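Local coordinates for protein putative ATP-dependent endonuclease of the OLD family (Thermus scotoductus, PDB 6P74) that degrades linear and supercoiled double-stranded DNA from 5' to 3' with divalent metal ions and also hydrolyses ATP in a DNA-stimulated manner, at residues 32-37 with 308-313; 17-22 with 322-327; 276-281 with 312-317. All blocks are in the same frame, centred on the assembly; numbering follows the deposited sequence.

Contact 1. Residues 32-37 with 308-313. With SO4 (sulfate ion), chain D.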
ATOM      1  N   ALA A  32      14.241   1.974  -2.893  1.00111.78           N
ATOM      2  CA  ALA A  32      15.098   1.860  -4.058  1.00102.36           C
ATOM      3  C   ALA A  32      14.675   0.743  -5.008  1.00100.70           C
ATOM      4  O   ALA A  32      15.396   0.489  -5.979  1.00106.79           O
ATOM      5  CB  ALA A  32      16.555   1.653  -3.612  1.00 90.28           C
ATOM      6  N   GLY A  33      13.548   0.060  -4.754  1.00 90.09           N
ATOM      7  CA  GLY A  33      12.979  -0.916  -5.678  1.00 78.26           C
ATOM      8  C   GLY A  33      12.769  -2.313  -5.108  1.00 79.04           C
ATOM      9  O   GLY A  33      12.038  -3.121  -5.714  1.00 79.67           O
ATOM     10  N   LYS A  34      13.406  -2.623  -3.977  1.00 77.59           N
ATOM     11  CA  LYS A  34      13.359  -3.916  -3.294  1.00 76.91           C
ATOM     12  C   LYS A  34      11.946  -4.500  -3.213  1.00 83.51           C
ATOM     13  O   LYS A  34      11.663  -5.573  -3.760  1.00 78.34           O
ATOM     14  CB  LYS A  34      13.937  -3.722  -1.880  1.00 84.49           C
ATOM     15  CG  LYS A  34      14.470  -4.958  -1.193  1.00 87.35           C
ATOM     16  CD  LYS A  34      15.627  -4.603  -0.198  1.00 80.74           C
ATOM     17  CE  LYS A  34      15.162  -3.933   1.095  1.00 94.42           C
ATOM     18  NZ  LYS A  34      14.990  -2.449   0.989  1.00 99.93           N
ATOM     19  N   THR A  35      11.055  -3.799  -2.510  1.00 95.50           N
ATOM     20  CA  THR A  35       9.710  -4.308  -2.273  1.00111.37           C
ATOM     21  C   THR A  35       8.879  -4.292  -3.552  1.00 95.85           C
ATOM     22  O   THR A  35       8.011  -5.152  -3.740  1.00 86.37           O
ATOM     23  CB  THR A  35       9.045  -3.485  -1.166  1.00146.27           C
ATOM     24  OG1 THR A  35       9.786  -3.647   0.050  1.00187.42           O
ATOM     25  CG2 THR A  35       7.617  -3.931  -0.932  1.00141.45           C
ATOM     26  N   THR A  36       9.155  -3.343  -4.447  1.00 89.06           N
ATOM     27  CA  THR A  36       8.410  -3.254  -5.694  1.00 77.86           C
ATOM     28  C   THR A  36       8.684  -4.459  -6.590  1.00 78.55           C
ATOM     29  O   THR A  36       7.786  -4.932  -7.292  1.00 76.21           O
ATOM     30  CB  THR A  36       8.754  -1.936  -6.389  1.00 80.23           C
ATOM     31  OG1 THR A  36       8.416  -0.840  -5.516  1.00 88.16           O
ATOM     32  CG2 THR A  36       8.000  -1.792  -7.706  1.00 74.86           C
ATOM     33  N   ILE A  37       9.913  -4.985  -6.569  1.00 76.84           N
ATOM     34  CA  ILE A  37      10.173  -6.253  -7.244  1.00 78.14           C
ATOM     35  C   ILE A  37       9.237  -7.333  -6.713  1.00 77.78           C
ATOM     36  O   ILE A  37       8.585  -8.046  -7.485  1.00 74.36           O
ATOM     37  CB  ILE A  37      11.650  -6.663  -7.090  1.00 78.82           C
ATOM     38  CG1 ILE A  37      12.547  -5.754  -7.940  1.00 83.63           C
ATOM     39  CG2 ILE A  37      11.843  -8.136  -7.468  1.00 68.75           C
ATOM     40  CD1 ILE A  37      14.032  -5.958  -7.718  1.00 77.49           C
ATOM     41  N   SER A 308      12.951 -10.141   0.206  1.00 65.55           N
ATOM     42  CA  SER A 308      13.681  -8.944   0.587  1.00 65.16           C
ATOM     43  C   SER A 308      14.142  -9.097   2.037  1.00 62.18           C
ATOM     44  O   SER A 308      13.511  -9.794   2.836  1.00 64.84           O
ATOM     45  CB  SER A 308      12.814  -7.695   0.412  1.00 67.72           C
ATOM     46  OG  SER A 308      11.644  -7.733   1.222  1.00 72.32           O
ATOM     47  N   THR A 309      15.278  -8.478   2.360  1.00 69.14           N
ATOM     48  CA  THR A 309      15.821  -8.560   3.710  1.00 66.48           C
ATOM     49  C   THR A 309      16.678  -7.343   4.017  1.00 70.77           C
ATOM     50  O   THR A 309      17.271  -6.727   3.123  1.00 68.03           O
ATOM     51  CB  THR A 309      16.662  -9.826   3.919  1.00 64.15           C
ATOM     52  OG1 THR A 309      16.903 -10.008   5.312  1.00 63.97           O
ATOM     53  CG2 THR A 309      17.999  -9.700   3.216  1.00 64.23           C
ATOM     54  N   HIS A 310      16.734  -7.009   5.307  1.00 74.61           N
ATOM     55  CA  HIS A 310      17.662  -6.026   5.851  1.00 82.55           C
ATOM     56  C   HIS A 310      18.680  -6.659   6.776  1.00 80.61           C
ATOM     57  O   HIS A 310      19.483  -5.941   7.383  1.00 84.37           O
ATOM     58  CB  HIS A 310      16.906  -4.944   6.623  1.00 92.17           C
ATOM     59  CG  HIS A 310      16.252  -3.927   5.752  1.00109.62           C
ATOM     60  ND1 HIS A 310      16.935  -2.844   5.237  1.00117.99           N
ATOM     61  CD2 HIS A 310      14.977  -3.816   5.309  1.00114.06           C
ATOM     62  CE1 HIS A 310      16.110  -2.115   4.508  1.00120.66           C
ATOM     63  NE2 HIS A 310      14.916  -2.681   4.536  1.00117.37           N
ATOM     64  N   SER A 311      18.648  -7.968   6.920  1.00 74.10           N
ATOM     65  CA  SER A 311      19.411  -8.672   7.931  1.00 76.34           C
ATOM     66  C   SER A 311      20.635  -9.307   7.314  1.00 76.59           C
ATOM     67  O   SER A 311      20.510 -10.017   6.311  1.00 77.59           O
ATOM     68  CB  SER A 311      18.561  -9.751   8.590  1.00 73.49           C
ATOM     69  OG  SER A 311      19.357 -10.572   9.435  1.00 76.55           O
ATOM     70  N   PRO A 312      21.829  -9.091   7.866  1.00 68.48           N
ATOM     71  CA  PRO A 312      22.995  -9.844   7.385  1.00 69.92           C
ATOM     72  C   PRO A 312      22.911 -11.343   7.677  1.00 65.64           C
ATOM     73  O   PRO A 312      23.776 -12.103   7.224  1.00 74.33           O
ATOM     74  CB  PRO A 312      24.172  -9.188   8.120  1.00 82.19           C
ATOM     75  CG  PRO A 312      23.565  -8.548   9.328  1.00 83.06           C
ATOM     76  CD  PRO A 312      22.163  -8.146   8.940  1.00 74.57           C
ATOM     77  N   ILE A 313      21.928 -11.796   8.438  1.00 65.03           N
ATOM     78  CA  ILE A 313      21.840 -13.225   8.681  1.00 73.53           C
ATOM     79  C   ILE A 313      21.199 -13.925   7.492  1.00 74.59           C
ATOM     80  O   ILE A 313      21.588 -15.045   7.151  1.00 79.28           O
ATOM     81  CB  ILE A 313      21.096 -13.477  10.002  1.00 81.95           C
ATOM     82  CG1 ILE A 313      21.986 -13.038  11.180  1.00 81.14           C
ATOM     83  CG2 ILE A 313      20.693 -14.928  10.133  1.00 76.88           C
ATOM     84  CD1 ILE A 313      21.184 -12.496  12.370  1.00 78.58           C
TER
HETATM   85  S   SO4 D 603      11.209  -0.693  -1.602  1.00332.16           S
HETATM   86  O1  SO4 D 603      12.328  -0.277  -2.437  1.00335.43           O
HETATM   87  O2  SO4 D 603      11.434  -2.062  -1.155  1.00329.53           O
HETATM   88  O3  SO4 D 603      11.120   0.178  -0.438  1.00335.82           O
HETATM   89  O4  SO4 D 603       9.968  -0.615  -2.365  1.00331.28           O
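Lys34 leans against Ser308 as it leaves the P-loop, and its course explains most of this contact. CB faces the bound sulfate, on the phosphate-binding side of the loop. CG, set anti to the backbone N (chi1 -158°), then meets Ser308 CB at 3.6 Å, a contact of methylenes alone; the hydroxyl of Ser308 is turned to Glu277. Bends at the third and fourth torsions carry the chain past the backbone, where CE stands 4.0 Å from Thr309 O, and bring NZ up to the ring of His310 at an oblique slant. The ammonium is held by the carbonyl of Gly28, with weaker bonds to Pro29 O and Asn30 OD1, so the loop that carries the lysine also ties down its tip. The sulfate itself sits at the N-terminal end of helix 34-45, where Gly33 N, at the N-cap position, donates to its O1 over 2.6 Å and the amide of Gly31 adds another bond. Further along segment 308-313, Thr309 OG1 accepts from Ser311 N at 3.1 Å, an ST turn, and is bonded to Glu279. Gly33, Lys34 and Thr35 belong to the Walker A motif inferred to bind ATP. An anion among its amides, with the lysine folded back on its own loop, is consistent with a nucleotide-free pocket in which sulfate marks the place of a phosphate.

Contact 2. Residues 17-22 with 322-327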
ATOM      1  N   ASP A  17      15.643  -6.475 -15.170  1.00 74.55           N
ATOM      2  CA  ASP A  17      15.650  -7.853 -15.636  1.00 70.24           C
ATOM      3  C   ASP A  17      16.545  -8.651 -14.693  1.00 70.15           C
ATOM      4  O   ASP A  17      17.763  -8.449 -14.685  1.00 73.64           O
ATOM      5  CB  ASP A  17      16.155  -7.894 -17.078  1.00 74.62           C
ATOM      6  CG  ASP A  17      16.131  -9.281 -17.676  1.00 81.27           C
ATOM      7  OD1 ASP A  17      15.810 -10.261 -16.950  1.00 74.49           O
ATOM      8  OD2 ASP A  17      16.447  -9.381 -18.886  1.00 86.59           O
ATOM      9  N   LEU A  18      15.969  -9.540 -13.887  1.00 70.50           N
ATOM     10  CA  LEU A  18      16.883 -10.276 -13.025  1.00 75.09           C
ATOM     11  C   LEU A  18      16.597 -11.767 -13.034  1.00 69.24           C
ATOM     12  O   LEU A  18      15.443 -12.191 -13.149  1.00 64.83           O
ATOM     13  CB  LEU A  18      16.837  -9.764 -11.574  1.00 76.06           C
ATOM     14  CG  LEU A  18      15.538  -9.950 -10.810  1.00 75.06           C
ATOM     15  CD1 LEU A  18      15.836 -10.276  -9.343  1.00 76.41           C
ATOM     16  CD2 LEU A  18      14.734  -8.683 -10.925  1.00 72.30           C
ATOM     17  N   PRO A  19      17.634 -12.587 -12.901  1.00 70.68           N
ATOM     18  CA  PRO A  19      17.404 -14.023 -12.716  1.00 65.69           C
ATOM     19  C   PRO A  19      16.855 -14.299 -11.332  1.00 72.56           C
ATOM     20  O   PRO A  19      17.068 -13.534 -10.383  1.00 69.58           O
ATOM     21  CB  PRO A  19      18.792 -14.642 -12.887  1.00 61.90           C
ATOM     22  CG  PRO A  19      19.746 -13.505 -12.454  1.00 70.32           C
ATOM     23  CD  PRO A  19      19.070 -12.239 -12.943  1.00 67.56           C
ATOM     24  N   LEU A  20      16.123 -15.402 -11.233  1.00 72.81           N
ATOM     25  CA  LEU A  20      15.601 -15.889  -9.970  1.00 66.82           C
ATOM     26  C   LEU A  20      16.098 -17.310  -9.766  1.00 64.26           C
ATOM     27  O   LEU A  20      16.091 -18.111 -10.698  1.00 74.96           O
ATOM     28  CB  LEU A  20      14.079 -15.837  -9.948  1.00 59.80           C
ATOM     29  CG  LEU A  20      13.470 -14.442 -10.102  1.00 64.02           C
ATOM     30  CD1 LEU A  20      11.972 -14.565 -10.312  1.00 61.50           C
ATOM     31  CD2 LEU A  20      13.740 -13.614  -8.880  1.00 63.34           C
ATOM     32  N   GLY A  21      16.551 -17.608  -8.555  1.00 60.03           N
ATOM     33  CA  GLY A  21      17.048 -18.925  -8.234  1.00 63.19           C
ATOM     34  C   GLY A  21      16.355 -19.534  -7.032  1.00 71.18           C
ATOM     35  O   GLY A  21      15.454 -18.936  -6.426  1.00 71.23           O
ATOM     36  N   PRO A  22      16.784 -20.741  -6.654  1.00 75.79           N
ATOM     37  CA  PRO A  22      16.053 -21.476  -5.604  1.00 71.48           C
ATOM     38  C   PRO A  22      15.988 -20.698  -4.309  1.00 74.36           C
ATOM     39  O   PRO A  22      14.991 -20.762  -3.577  1.00 72.47           O
ATOM     40  CB  PRO A  22      16.862 -22.776  -5.448  1.00 70.72           C
ATOM     41  CG  PRO A  22      17.773 -22.840  -6.643  1.00 78.23           C
ATOM     42  CD  PRO A  22      18.038 -21.409  -7.043  1.00 74.02           C
ATOM     43  N   ALA A 322      22.749 -16.238  -4.647  1.00 63.69           N
ATOM     44  CA  ALA A 322      21.417 -15.793  -4.233  1.00 69.94           C
ATOM     45  C   ALA A 322      21.245 -14.278  -4.295  1.00 71.29           C
ATOM     46  O   ALA A 322      20.108 -13.799  -4.381  1.00 70.67           O
ATOM     47  CB  ALA A 322      21.123 -16.266  -2.816  1.00 66.96           C
ATOM     48  N   LEU A 323      22.345 -13.528  -4.308  1.00 66.52           N
ATOM     49  CA  LEU A 323      22.311 -12.103  -4.035  1.00 57.59           C
ATOM     50  C   LEU A 323      21.808 -11.298  -5.217  1.00 61.81           C
ATOM     51  O   LEU A 323      22.249 -11.494  -6.358  1.00 68.95           O
ATOM     52  CB  LEU A 323      23.701 -11.623  -3.634  1.00 61.21           C
ATOM     53  CG  LEU A 323      24.133 -12.139  -2.257  1.00 60.35           C
ATOM     54  CD1 LEU A 323      25.565 -11.738  -1.927  1.00 57.27           C
ATOM     55  CD2 LEU A 323      23.148 -11.682  -1.171  1.00 61.20           C
ATOM     56  N   ARG A 324      20.875 -10.394  -4.927  1.00 62.15           N
ATOM     57  CA  ARG A 324      20.427  -9.355  -5.841  1.00 63.90           C
ATOM     58  C   ARG A 324      20.446  -8.053  -5.067  1.00 64.10           C
ATOM     59  O   ARG A 324      19.767  -7.940  -4.038  1.00 64.56           O
ATOM     60  CB  ARG A 324      19.002  -9.614  -6.368  1.00 65.51           C
ATOM     61  CG  ARG A 324      18.709 -11.018  -6.849  1.00 66.49           C
ATOM     62  CD  ARG A 324      19.428 -11.311  -8.147  1.00 66.41           C
ATOM     63  NE  ARG A 324      19.054 -12.634  -8.617  1.00 73.27           N
ATOM     64  CZ  ARG A 324      19.721 -13.742  -8.328  1.00 67.68           C
ATOM     65  NH1 ARG A 324      20.828 -13.683  -7.584  1.00 55.02           N
ATOM     66  NH2 ARG A 324      19.277 -14.901  -8.786  1.00 64.64           N
ATOM     67  N   LEU A 325      21.186  -7.064  -5.562  1.00 62.87           N
ATOM     68  CA  LEU A 325      21.290  -5.768  -4.888  1.00 64.72           C
ATOM     69  C   LEU A 325      20.590  -4.704  -5.726  1.00 62.71           C
ATOM     70  O   LEU A 325      20.892  -4.543  -6.915  1.00 66.89           O
ATOM     71  CB  LEU A 325      22.759  -5.418  -4.619  1.00 66.84           C
ATOM     72  CG  LEU A 325      23.163  -4.036  -4.097  1.00 73.14           C
ATOM     73  CD1 LEU A 325      22.437  -3.663  -2.837  1.00 76.48           C
ATOM     74  CD2 LEU A 325      24.660  -4.029  -3.838  1.00 80.37           C
ATOM     75  N   VAL A 326      19.643  -3.997  -5.112  1.00 66.86           N
ATOM     76  CA  VAL A 326      18.721  -3.100  -5.810  1.00 71.23           C
ATOM     77  C   VAL A 326      18.929  -1.686  -5.282  1.00 77.18           C
ATOM     78  O   VAL A 326      18.912  -1.468  -4.066  1.00 77.27           O
ATOM     79  CB  VAL A 326      17.250  -3.532  -5.626  1.00 72.42           C
ATOM     80  CG1 VAL A 326      16.282  -2.556  -6.338  1.00 73.79           C
ATOM     81  CG2 VAL A 326      17.027  -4.935  -6.139  1.00 69.61           C
ATOM     82  N   ARG A 327      19.122  -0.726  -6.188  1.00 81.31           N
ATOM     83  CA  ARG A 327      19.290   0.654  -5.749  1.00 82.94           C
ATOM     84  C   ARG A 327      19.092   1.602  -6.923  1.00 88.49           C
ATOM     85  O   ARG A 327      19.085   1.186  -8.088  1.00 89.35           O
ATOM     86  CB  ARG A 327      20.658   0.864  -5.093  1.00 82.81           C
ATOM     87  CG  ARG A 327      21.777   1.010  -6.041  1.00 82.09           C
ATOM     88  CD  ARG A 327      23.066   0.747  -5.329  1.00 92.49           C
ATOM     89  NE  ARG A 327      23.833  -0.191  -6.125  1.00101.04           N
ATOM     90  CZ  ARG A 327      24.979  -0.745  -5.764  1.00 93.86           C
ATOM     91  NH1 ARG A 327      25.537  -0.465  -4.587  1.00 87.48           N
ATOM     92  NH2 ARG A 327      25.551  -1.590  -6.605  1.00 92.33           N
TER
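Arg324 reaches from strand 323-328 to the end of strand 13-19 and closes on the carbonyl of Pro19. This is the tight part of the contact: NE donates to Pro19 O over 2.8 Å at an N-H...O angle of 156°, and NH2 adds a weak bond to the same oxygen at 3.0 Å. The oxygen lies in the guanidinium plane, at its edge, whereas NE approaches the carbonyl tilted 34° from the carbonyl's own plane. One acceptor thus takes two N-H groups of the fork. The third nitrogen turns back to its own strand, NH1 donating to Leu323 O at 2.9 Å and also to Glu321 O, and these bonds on both flanks should limit rotation of the group. A bend at chi2 (-71°) swings the chain sharply after CG, and the methylenes at the bend rest against Leu18, whose CD1 is 3.9 Å from Arg324 CG.

Packing is slacker round the ring of Pro19 and at Gly21, both partly exposed residues. The ring of Pro19 crosses the guanidinium over one face, with its CG 4.0 Å from Arg324 NH2, while Gly21 N comes near the same nitrogen at a slant without a hydrogen bond. Tyr338 also touches both Pro19 and Arg324. The two strands do not pair with each other: strand 13-19 belongs to the antiparallel sheet and bonds to strand 2-10, whereas strand 323-328 lies next to strand 23-27 in the mixed sheet, Arg324 pairing by its backbone with Ala25. The arginine therefore bridges two sheets; an antiparallel sheet beside a largely parallel one that bears the P-loop is the layout of ABC-type ATPase domains.

Contact 3. Residues 276-281 with 312-317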
ATOM      1  N   GLU A 276       8.557 -10.956   2.516  1.00 68.48           N
ATOM      2  CA  GLU A 276       8.971  -9.594   2.807  1.00 72.80           C
ATOM      3  C   GLU A 276       9.624  -9.601   4.189  1.00 76.14           C
ATOM      4  O   GLU A 276       8.930  -9.768   5.196  1.00 71.61           O
ATOM      5  CB  GLU A 276       7.737  -8.705   2.764  1.00 71.45           C
ATOM      6  CG  GLU A 276       7.953  -7.269   2.491  1.00 89.21           C
ATOM      7  CD  GLU A 276       6.637  -6.513   2.541  1.00104.92           C
ATOM      8  OE1 GLU A 276       6.355  -5.755   1.588  1.00112.80           O
ATOM      9  OE2 GLU A 276       5.880  -6.700   3.529  1.00107.04           O
ATOM     10  N   GLU A 277      10.974  -9.484   4.239  1.00 68.88           N
ATOM     11  CA  GLU A 277      11.738  -9.377   5.484  1.00 66.64           C
ATOM     12  C   GLU A 277      11.674 -10.543   6.463  1.00 65.95           C
ATOM     13  O   GLU A 277      11.338 -10.359   7.638  1.00 63.31           O
ATOM     14  CB  GLU A 277      11.362  -8.107   6.237  1.00 64.59           C
ATOM     15  CG  GLU A 277      12.287  -6.993   5.943  1.00 80.53           C
ATOM     16  CD  GLU A 277      11.674  -5.984   5.033  1.00 92.81           C
ATOM     17  OE1 GLU A 277      10.718  -5.320   5.493  1.00 97.45           O
ATOM     18  OE2 GLU A 277      12.149  -5.863   3.876  1.00 96.85           O
ATOM     19  N   PRO A 278      12.015 -11.754   6.029  1.00 60.10           N
ATOM     20  CA  PRO A 278      11.906 -12.905   6.929  1.00 54.57           C
ATOM     21  C   PRO A 278      12.407 -12.718   8.340  1.00 62.52           C
ATOM     22  O   PRO A 278      12.033 -13.500   9.225  1.00 59.06           O
ATOM     23  CB  PRO A 278      12.687 -14.001   6.206  1.00 53.22           C
ATOM     24  CG  PRO A 278      13.657 -13.254   5.300  1.00 54.58           C
ATOM     25  CD  PRO A 278      13.007 -11.980   4.938  1.00 62.26           C
ATOM     26  N   GLU A 279      13.224 -11.698   8.576  1.00 65.16           N
ATOM     27  CA  GLU A 279      13.805 -11.518   9.889  1.00 67.42           C
ATOM     28  C   GLU A 279      12.831 -10.921  10.877  1.00 68.79           C
ATOM     29  O   GLU A 279      13.070 -11.032  12.082  1.00 76.23           O
ATOM     30  CB  GLU A 279      15.044 -10.617   9.830  1.00 58.29           C
ATOM     31  CG  GLU A 279      14.746  -9.166   9.396  1.00 65.32           C
ATOM     32  CD  GLU A 279      14.837  -8.967   7.864  1.00 70.71           C
ATOM     33  OE1 GLU A 279      14.696  -9.978   7.126  1.00 60.86           O
ATOM     34  OE2 GLU A 279      15.070  -7.813   7.411  1.00 68.97           O
ATOM     35  N   MET A 280      11.752 -10.293  10.419  1.00 68.37           N
ATOM     36  CA  MET A 280      11.148  -9.283  11.272  1.00 78.81           C
ATOM     37  C   MET A 280      10.544  -9.903  12.521  1.00 78.44           C
ATOM     38  O   MET A 280       9.859 -10.932  12.464  1.00 78.60           O
ATOM     39  CB  MET A 280      10.124  -8.440  10.522  1.00 92.57           C
ATOM     40  CG  MET A 280      10.340  -6.968  10.906  1.00114.23           C
ATOM     41  SD  MET A 280       9.592  -5.636   9.952  1.00131.53           S
ATOM     42  CE  MET A 280      10.667  -4.257  10.349  1.00129.05           C
ATOM     43  N   TYR A 281      10.860  -9.279  13.653  1.00 83.40           N
ATOM     44  CA  TYR A 281      10.408  -9.634  14.991  1.00 77.17           C
ATOM     45  C   TYR A 281      10.935 -10.980  15.451  1.00 71.22           C
ATOM     46  O   TYR A 281      10.360 -11.588  16.348  1.00 75.97           O
ATOM     47  CB  TYR A 281       8.880  -9.587  15.090  1.00 78.48           C
ATOM     48  CG  TYR A 281       8.319  -8.296  14.539  1.00 78.54           C
ATOM     49  CD1 TYR A 281       8.780  -7.067  14.998  1.00 78.18           C
ATOM     50  CD2 TYR A 281       7.362  -8.305  13.520  1.00 80.96           C
ATOM     51  CE1 TYR A 281       8.285  -5.876  14.476  1.00 82.02           C
ATOM     52  CE2 TYR A 281       6.865  -7.128  12.991  1.00 79.95           C
ATOM     53  CZ  TYR A 281       7.332  -5.917  13.471  1.00 88.60           C
ATOM     54  OH  TYR A 281       6.840  -4.744  12.946  1.00101.58           O
ATOM     55  N   PRO A 312      21.829  -9.091   7.866  1.00 68.48           N
ATOM     56  CA  PRO A 312      22.995  -9.844   7.385  1.00 69.92           C
ATOM     57  C   PRO A 312      22.911 -11.343   7.677  1.00 65.64           C
ATOM     58  O   PRO A 312      23.776 -12.103   7.224  1.00 74.33           O
ATOM     59  CB  PRO A 312      24.172  -9.188   8.120  1.00 82.19           C
ATOM     60  CG  PRO A 312      23.565  -8.548   9.328  1.00 83.06           C
ATOM     61  CD  PRO A 312      22.163  -8.146   8.940  1.00 74.57           C
ATOM     62  N   ILE A 313      21.928 -11.796   8.438  1.00 65.03           N
ATOM     63  CA  ILE A 313      21.840 -13.225   8.681  1.00 73.53           C
ATOM     64  C   ILE A 313      21.199 -13.925   7.492  1.00 74.59           C
ATOM     65  O   ILE A 313      21.588 -15.045   7.151  1.00 79.28           O
ATOM     66  CB  ILE A 313      21.096 -13.477  10.002  1.00 81.95           C
ATOM     67  CG1 ILE A 313      21.986 -13.038  11.180  1.00 81.14           C
ATOM     68  CG2 ILE A 313      20.693 -14.928  10.133  1.00 76.88           C
ATOM     69  CD1 ILE A 313      21.184 -12.496  12.370  1.00 78.58           C
ATOM     70  N   PHE A 314      20.273 -13.256   6.801  1.00 70.35           N
ATOM     71  CA  PHE A 314      19.618 -13.795   5.612  1.00 68.58           C
ATOM     72  C   PHE A 314      20.328 -13.439   4.306  1.00 69.77           C
ATOM     73  O   PHE A 314      19.917 -13.909   3.236  1.00 65.12           O
ATOM     74  CB  PHE A 314      18.165 -13.305   5.547  1.00 62.28           C
ATOM     75  CG  PHE A 314      17.273 -13.911   6.587  1.00 63.48           C
ATOM     76  CD1 PHE A 314      17.184 -13.354   7.859  1.00 68.23           C
ATOM     77  CD2 PHE A 314      16.523 -15.045   6.297  1.00 61.68           C
ATOM     78  CE1 PHE A 314      16.368 -13.924   8.824  1.00 63.08           C
ATOM     79  CE2 PHE A 314      15.694 -15.620   7.252  1.00 59.06           C
ATOM     80  CZ  PHE A 314      15.614 -15.058   8.517  1.00 61.66           C
ATOM     81  N   ALA A 315      21.369 -12.621   4.342  1.00 74.10           N
ATOM     82  CA  ALA A 315      22.068 -12.241   3.118  1.00 69.19           C
ATOM     83  C   ALA A 315      23.517 -12.675   3.304  1.00 73.23           C
ATOM     84  O   ALA A 315      24.348 -11.904   3.789  1.00 70.07           O
ATOM     85  CB  ALA A 315      21.918 -10.769   2.837  1.00 63.00           C
ATOM     86  N   ASP A 316      23.800 -13.920   2.920  1.00 80.54           N
ATOM     87  CA  ASP A 316      25.076 -14.576   3.186  1.00 82.69           C
ATOM     88  C   ASP A 316      26.028 -14.353   2.019  1.00 77.87           C
ATOM     89  O   ASP A 316      25.716 -14.738   0.886  1.00 78.32           O
ATOM     90  CB  ASP A 316      24.857 -16.070   3.402  1.00 82.92           C
ATOM     91  CG  ASP A 316      25.979 -16.713   4.166  1.00 97.72           C
ATOM     92  OD1 ASP A 316      27.156 -16.603   3.730  1.00100.03           O
ATOM     93  OD2 ASP A 316      25.673 -17.316   5.222  1.00107.12           O
ATOM     94  N   VAL A 317      27.202 -13.769   2.295  1.00 69.03           N
ATOM     95  CA  VAL A 317      28.148 -13.540   1.206  1.00 76.02           C
ATOM     96  C   VAL A 317      28.654 -14.861   0.628  1.00 84.62           C
ATOM     97  O   VAL A 317      29.024 -14.924  -0.548  1.00 93.79           O
ATOM     98  CB  VAL A 317      29.319 -12.645   1.654  1.00 81.66           C
ATOM     99  CG1 VAL A 317      30.056 -13.334   2.702  1.00 80.16           C
ATOM    100  CG2 VAL A 317      30.267 -12.408   0.530  1.00 92.54           C
TER
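Pro278 lies over one face of the Phe314 ring, and the two side chains run past each other in opposite senses. Pro278 CG stands 3.8 Å from the ring centroid, only 22° off the ring normal, which makes this a CH-pi contact; its closest ring atom is Phe314 CD2 at 3.5 Å, because the methylene is displaced toward the rim. Pro278 CB follows along the same side, 3.6 Å from Phe314 CE2. Glu279 comes to another part of the ring, its CA approaching Phe314 CE1 obliquely and its CB lying 3.7 Å from the same atom. Phe314 can take this place because its CG stands beside the backbone N (chi1 -71°), projecting the ring toward the bend of segment 276-281. That bend is a type I beta turn from Glu277 to Met280, closed by Met280 N to Glu277 O at 2.8 Å. It follows strand 272-276 of the P-loop NTPase core, at a position where such folds carry the acidic end of the Walker B strand, and Phe314 stands in the loop after the next strand along, 304-308. Glu279 meets the ring with its CA and CB alone: the carboxylate, carried off by the bend at chi2 (-90°), goes to the 308-310 backbone, where OE2 accepts from His310 N. Gln287 of helix 284-299 packs against both Glu279 and Phe314.

All three contacts are largely buried and lie in the ATPase domain, though each draws on a different chemistry. Contact 1 is an aliphatic touch beside an anion site, its polar bonds going to the sulfate and back to the P-loop, with His310 as its exposed margin; contact 2 fixes a charged group between two sheets; contact 3 is apolar, a proline over an aromatic face with the carbons of a glutamate beside it. Contacts 1 and 3 share Pro312 and Ile313, and the side chain of Glu279 joins them. Contacts 1 and 2 meet where Val326 packs on Ala32 and Ile37. Contacts 2 and 3 scarcely touch, through Leu323 with Ala315 and Asp316.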